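Long-range contacts in probable UbiX-like flavin prenyltransferase (Escherichia coli, PDB 1SBZ), which probably transfers a dimethylallyl group to reduced FMN, making the prenylated flavin cofactor used by a phenolic acid decarboxylase: residues D[29-34]-D[56-61]; D[115-120]-D[140-145]. All blocks are in the same frame, centred on the assembly; numbering follows the deposited sequence.

Overall arrangement
Contacts 1 and 2 pair strands at the two edges, within the chain, of one parallel sheet ordered 60-62, 30-35, 2-7, 80-86, 116-121, 143-144. Contact 1 joins the first two strands of that order and contact 2 the last two, with strands 2-7 and 80-86 between them. Their centres lie 19 Å apart and their nearest atoms about 10 Å apart, without touching. Neither segment pair contains a residue of the flavin pocket, and both lie farther out: the side chain of Leu33 in contact 1 is about 12 Å from bound FMN, that of Val120 in contact 2 about 10 Å. Ser36 and Arg122, both pocket residues, follow closely on strand segments 29-34 and 115-120.

Contact 1. Residues D[29-34]-D[56-61]; sequences VETHLV and ALADFS
His32 and Phe60 lie side by side and point the same way, their ring planes only 6° apart and their centroids 4.6 Å from each other. The rings are nearly parallel but slid apart, so they barely overlap: Phe60 CD1 lies above one imidazole face toward its rim, 3.4 Å from His32 CE1. Both residues carry CG anti to the carbonyl carbon, which places CG alike on neighbouring strands. Glu30 reaches the same ring from another direction. Its chain is extended, CG meets the phenyl edge in plane, and the carboxylate, turned 54° from the ring, brings OE2 to 3.5 Å from Phe60 CE1. That oxygen also accepts a hydrogen bond of 2.6 Å from His32 NE2 through its anti lone pair, and with His62 bonded to His32 ND1 the imidazole is gripped at both nitrogens.

At the start of the strand, Thr31 and Asp59 exchange bonds. Thr31 N donates to the anti lone pair of Asp59 OD2 at 3.1 Å, while Asp59 N donates to Thr31 OG1 at 3.2 Å; a water bridges OG1 and OD2. Asp59 OD1 forms a salt bridge with Arg24, so both carboxylate oxygens are engaged. Beyond this, Phe60 N binds Thr31 O and Leu33 N binds Phe60 O at 2.9 Å, almost straight at 178°. On the face bearing Leu33, its CB packs on Ala58 CB at 3.7 Å, and Leu33 and Thr31 touch helix 13-24.

The parallel bridges His32 with Phe60 and Leu33 with Ser61 attach the short edge strand 60-62 to strand 30-35, with the rings of His32 and Phe60 on one face, and Leu33 and Ser61 on the other, of a flavoprotein-type, Rossmann-like alpha/beta sheet.

Contact 2. Residues D[115-120]-D[140-145]; sequences RKLVLV and MGVAMV
Three backbone bonds alternate between Leu117, Leu119, Ala143 and Val145: Ala143 N donates to Leu117 O at 3.0 Å, Leu119 N to Ala143 O at 2.8 Å, and Val145 N to Leu119 O at 2.8 Å. With the strand directions 30° apart, this is parallel pairing, and Val118 bridges Ala143 as Leu119 bridges Met144. Val120 CA adds a CA-H...O contact to Val145 O.

Around this ladder, Leu119 and Val142 cross, CD2 of the leucine meeting CG1 of the valine at 3.6 Å. Val142 CG1, anti to the backbone N (chi1 179°), also touches Leu117 CG, and these two side chains run alongside each other. The same Leu119 CD2 lies 4.1 Å from SE of Met144, a selenomethionine whose chain bends at chi2 and chi3. On the face bearing Val118 and Ala143, Val118 CG2 meets Ala143 CB, and CG1 meets Val145 CG2 at 3.6 Å. Where the strands diverge, a water accepts from Leu117 N and donates weakly to Gly141 O; Gly141, at positive phi, ends helix 128-139 in a Schellman motif.

Farther out, helix 128-139 lies against the other face, with Leu137 touching Leu119 and Val142, and Met134 touching Met144. Strand 80-86 flanks 116-121 on its far side, Val83 and Cys86 meeting Leu119. The backbone of Met144 is hydrogen-bonded to a second subunit, whose Leu131 packs on its side chain, so strand 143-144, outermost within its own chain, also faces a neighbouring subunit.

The segments belong to the beta-alpha-beta unit 116-121, 128-139, 143-144, and the contact combines parallel backbone pairing with apolar side-chain packing on both faces. Val145 O is buried without a hydrogen-bonding partner in the model; its CA-H...O contact with Val120 can probably compensate only weakly.

Contact 1. Residues D[29-34]-D[56-61]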
# COMPACT_ATOMS: atom_id res chain seq x y z
N VAL D 29 40.00 -13.86 11.75
CA VAL D 29 39.20 -12.87 11.04
C VAL D 29 40.04 -12.01 10.09
O VAL D 29 40.97 -11.31 10.51
CB VAL D 29 38.39 -11.98 12.02
CG1 VAL D 29 37.61 -10.90 11.28
CG2 VAL D 29 37.45 -12.83 12.86
N GLU D 30 39.71 -12.09 8.81
CA GLU D 30 40.32 -11.27 7.77
C GLU D 30 39.41 -10.07 7.49
O GLU D 30 38.22 -10.24 7.21
CB GLU D 30 40.52 -12.11 6.51
CG GLU D 30 41.09 -11.36 5.32
CD GLU D 30 41.21 -12.26 4.11
OE1 GLU D 30 41.87 -13.32 4.22
OE2 GLU D 30 40.64 -11.93 3.05
N THR D 31 39.97 -8.86 7.58
CA THR D 31 39.16 -7.65 7.44
C THR D 31 39.47 -6.93 6.14
O THR D 31 40.63 -6.74 5.78
CB THR D 31 39.34 -6.71 8.65
OG1 THR D 31 40.73 -6.42 8.84
CG2 THR D 31 38.96 -7.41 9.95
N HIS D 32 38.41 -6.54 5.44
CA HIS D 32 38.53 -5.72 4.24
C HIS D 32 37.88 -4.37 4.50
O HIS D 32 36.66 -4.27 4.63
CB HIS D 32 37.90 -6.42 3.04
CG HIS D 32 38.57 -7.71 2.67
ND1 HIS D 32 39.33 -7.85 1.52
CD2 HIS D 32 38.59 -8.92 3.28
CE1 HIS D 32 39.79 -9.08 1.45
NE2 HIS D 32 39.36 -9.75 2.51
N LEU D 33 38.71 -3.34 4.60
CA LEU D 33 38.25 -2.00 4.94
C LEU D 33 38.02 -1.14 3.71
O LEU D 33 38.80 -1.18 2.76
CB LEU D 33 39.25 -1.31 5.88
CG LEU D 33 39.11 0.19 6.19
CD1 LEU D 33 37.80 0.48 6.93
CD2 LEU D 33 40.30 0.67 7.00
N VAL D 34 36.93 -0.38 3.72
CA VAL D 34 36.71 0.67 2.73
C VAL D 34 36.33 1.96 3.46
O VAL D 34 35.26 2.05 4.05
CB VAL D 34 35.60 0.32 1.70
CG1 VAL D 34 35.65 1.26 0.52
CG2 VAL D 34 35.74 -1.10 1.22
N ALA D 56 46.05 0.60 8.29
CA ALA D 56 46.99 -0.39 8.81
C ALA D 56 46.37 -1.34 9.86
O ALA D 56 46.97 -2.37 10.20
CB ALA D 56 48.24 0.30 9.37
N LEU D 57 45.19 -1.00 10.36
CA LEU D 57 44.45 -1.87 11.27
C LEU D 57 43.80 -3.05 10.54
O LEU D 57 43.42 -4.04 11.15
CB LEU D 57 43.38 -1.08 12.02
CG LEU D 57 43.53 -0.57 13.46
CD1 LEU D 57 44.94 -0.73 14.06
CD2 LEU D 57 43.04 0.86 13.57
N ALA D 58 43.67 -2.92 9.22
CA ALA D 58 42.98 -3.92 8.41
C ALA D 58 43.97 -4.77 7.62
O ALA D 58 45.10 -4.35 7.35
CB ALA D 58 41.99 -3.26 7.47
N ASP D 59 43.54 -5.98 7.27
CA ASP D 59 44.34 -6.88 6.46
C ASP D 59 44.40 -6.38 5.03
O ASP D 59 45.43 -6.47 4.37
CB ASP D 59 43.77 -8.29 6.51
CG ASP D 59 43.89 -8.92 7.88
OD1 ASP D 59 45.02 -9.00 8.40
OD2 ASP D 59 42.91 -9.36 8.51
N PHE D 60 43.27 -5.87 4.54
CA PHE D 60 43.19 -5.25 3.22
C PHE D 60 42.42 -3.94 3.33
O PHE D 60 41.54 -3.80 4.17
CB PHE D 60 42.46 -6.16 2.22
CG PHE D 60 43.09 -7.51 2.06
CD1 PHE D 60 42.79 -8.56 2.94
CD2 PHE D 60 43.99 -7.75 1.02
CE1 PHE D 60 43.37 -9.81 2.78
CE2 PHE D 60 44.57 -9.01 0.86
CZ PHE D 60 44.26 -10.04 1.74
N SER D 61 42.77 -2.99 2.46
CA SER D 61 42.07 -1.72 2.39
C SER D 61 41.86 -1.39 0.93
O SER D 61 42.81 -1.41 0.13
CB SER D 61 42.87 -0.64 3.11
OG SER D 61 42.26 0.64 3.00
O HOH W 1 42.06 -7.67 11.13

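Contact 2. Residues D[115-120]-D[140-145]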
# COMPACT_ATOMS: atom_id res chain seq x y z
N ARG D 115 24.36 -12.46 2.08
CA ARG D 115 25.29 -12.34 3.19
C ARG D 115 24.80 -11.28 4.16
O ARG D 115 23.92 -10.47 3.82
CB ARG D 115 26.71 -12.05 2.68
CG ARG D 115 27.21 -13.11 1.70
CD ARG D 115 28.56 -12.82 1.05
NE ARG D 115 28.86 -13.88 0.08
CZ ARG D 115 29.67 -13.75 -0.97
NH1 ARG D 115 30.28 -12.60 -1.23
NH2 ARG D 115 29.84 -14.79 -1.78
N LYS D 116 25.35 -11.29 5.37
CA LYS D 116 24.84 -10.42 6.44
C LYS D 116 25.35 -8.99 6.29
O LYS D 116 26.56 -8.76 6.20
CB LYS D 116 25.19 -10.99 7.82
CG LYS D 116 24.79 -10.07 8.97
CD LYS D 116 24.15 -10.85 10.10
CE LYS D 116 23.10 -9.99 10.80
NZ LYS D 116 22.17 -9.33 9.81
N LEU D 117 24.42 -8.04 6.26
CA LEU D 117 24.77 -6.62 6.30
C LEU D 117 24.36 -5.99 7.64
O LEU D 117 23.19 -6.07 8.03
CB LEU D 117 24.13 -5.87 5.12
CG LEU D 117 24.47 -4.38 4.93
CD1 LEU D 117 25.97 -4.18 4.76
CD2 LEU D 117 23.73 -3.79 3.74
N VAL D 118 25.32 -5.39 8.33
CA VAL D 118 25.08 -4.74 9.61
C VAL D 118 25.41 -3.26 9.49
O VAL D 118 26.55 -2.90 9.21
CB VAL D 118 25.90 -5.38 10.77
CG1 VAL D 118 25.67 -4.63 12.09
CG2 VAL D 118 25.56 -6.85 10.93
N LEU D 119 24.42 -2.41 9.69
CA LEU D 119 24.63 -0.96 9.59
C LEU D 119 24.66 -0.35 10.98
O LEU D 119 23.91 -0.77 11.86
CB LEU D 119 23.51 -0.33 8.77
CG LEU D 119 23.63 -0.12 7.26
CD1 LEU D 119 24.70 -0.96 6.55
CD2 LEU D 119 22.26 -0.25 6.58
N VAL D 120 25.50 0.66 11.16
CA VAL D 120 25.57 1.40 12.41
C VAL D 120 25.16 2.84 12.07
O VAL D 120 26.01 3.73 11.95
CB VAL D 120 27.00 1.31 13.06
CG1 VAL D 120 27.10 2.15 14.33
CG2 VAL D 120 27.36 -0.16 13.36
N MSE D 140 14.46 -6.40 4.84
CA MSE D 140 15.29 -7.30 4.05
C MSE D 140 16.29 -8.09 4.89
O MSE D 140 17.11 -8.84 4.34
CB MSE D 140 16.07 -6.51 3.01
CG MSE D 140 15.22 -5.94 1.91
SE MSE D 140 16.33 -4.90 0.72
CE MSE D 140 17.66 -6.27 0.16
N GLY D 141 16.26 -7.91 6.21
CA GLY D 141 17.19 -8.61 7.09
C GLY D 141 18.45 -7.84 7.45
O GLY D 141 19.29 -8.37 8.18
N VAL D 142 18.58 -6.60 6.97
CA VAL D 142 19.73 -5.76 7.35
C VAL D 142 19.62 -5.34 8.82
O VAL D 142 18.61 -4.75 9.22
CB VAL D 142 19.86 -4.50 6.47
CG1 VAL D 142 21.06 -3.63 6.92
CG2 VAL D 142 19.98 -4.89 5.00
N ALA D 143 20.65 -5.63 9.60
CA ALA D 143 20.68 -5.27 11.01
C ALA D 143 20.95 -3.78 11.20
O ALA D 143 21.90 -3.22 10.65
CB ALA D 143 21.72 -6.09 11.76
N MSE D 144 20.10 -3.14 11.99
CA MSE D 144 20.22 -1.71 12.24
C MSE D 144 20.71 -1.52 13.65
O MSE D 144 19.94 -1.67 14.60
CB MSE D 144 18.87 -1.03 12.06
CG MSE D 144 18.42 -0.92 10.61
SE MSE D 144 19.52 0.31 9.53
CE MSE D 144 19.47 1.65 10.59
N VAL D 145 21.99 -1.18 13.79
CA VAL D 145 22.61 -1.08 15.11
C VAL D 145 23.15 0.33 15.38
O VAL D 145 24.36 0.55 15.37
CB VAL D 145 23.70 -2.17 15.33
CG1 VAL D 145 23.89 -2.46 16.80
CG2 VAL D 145 23.33 -3.48 14.62
O HOH W 2 21.67 -8.87 6.07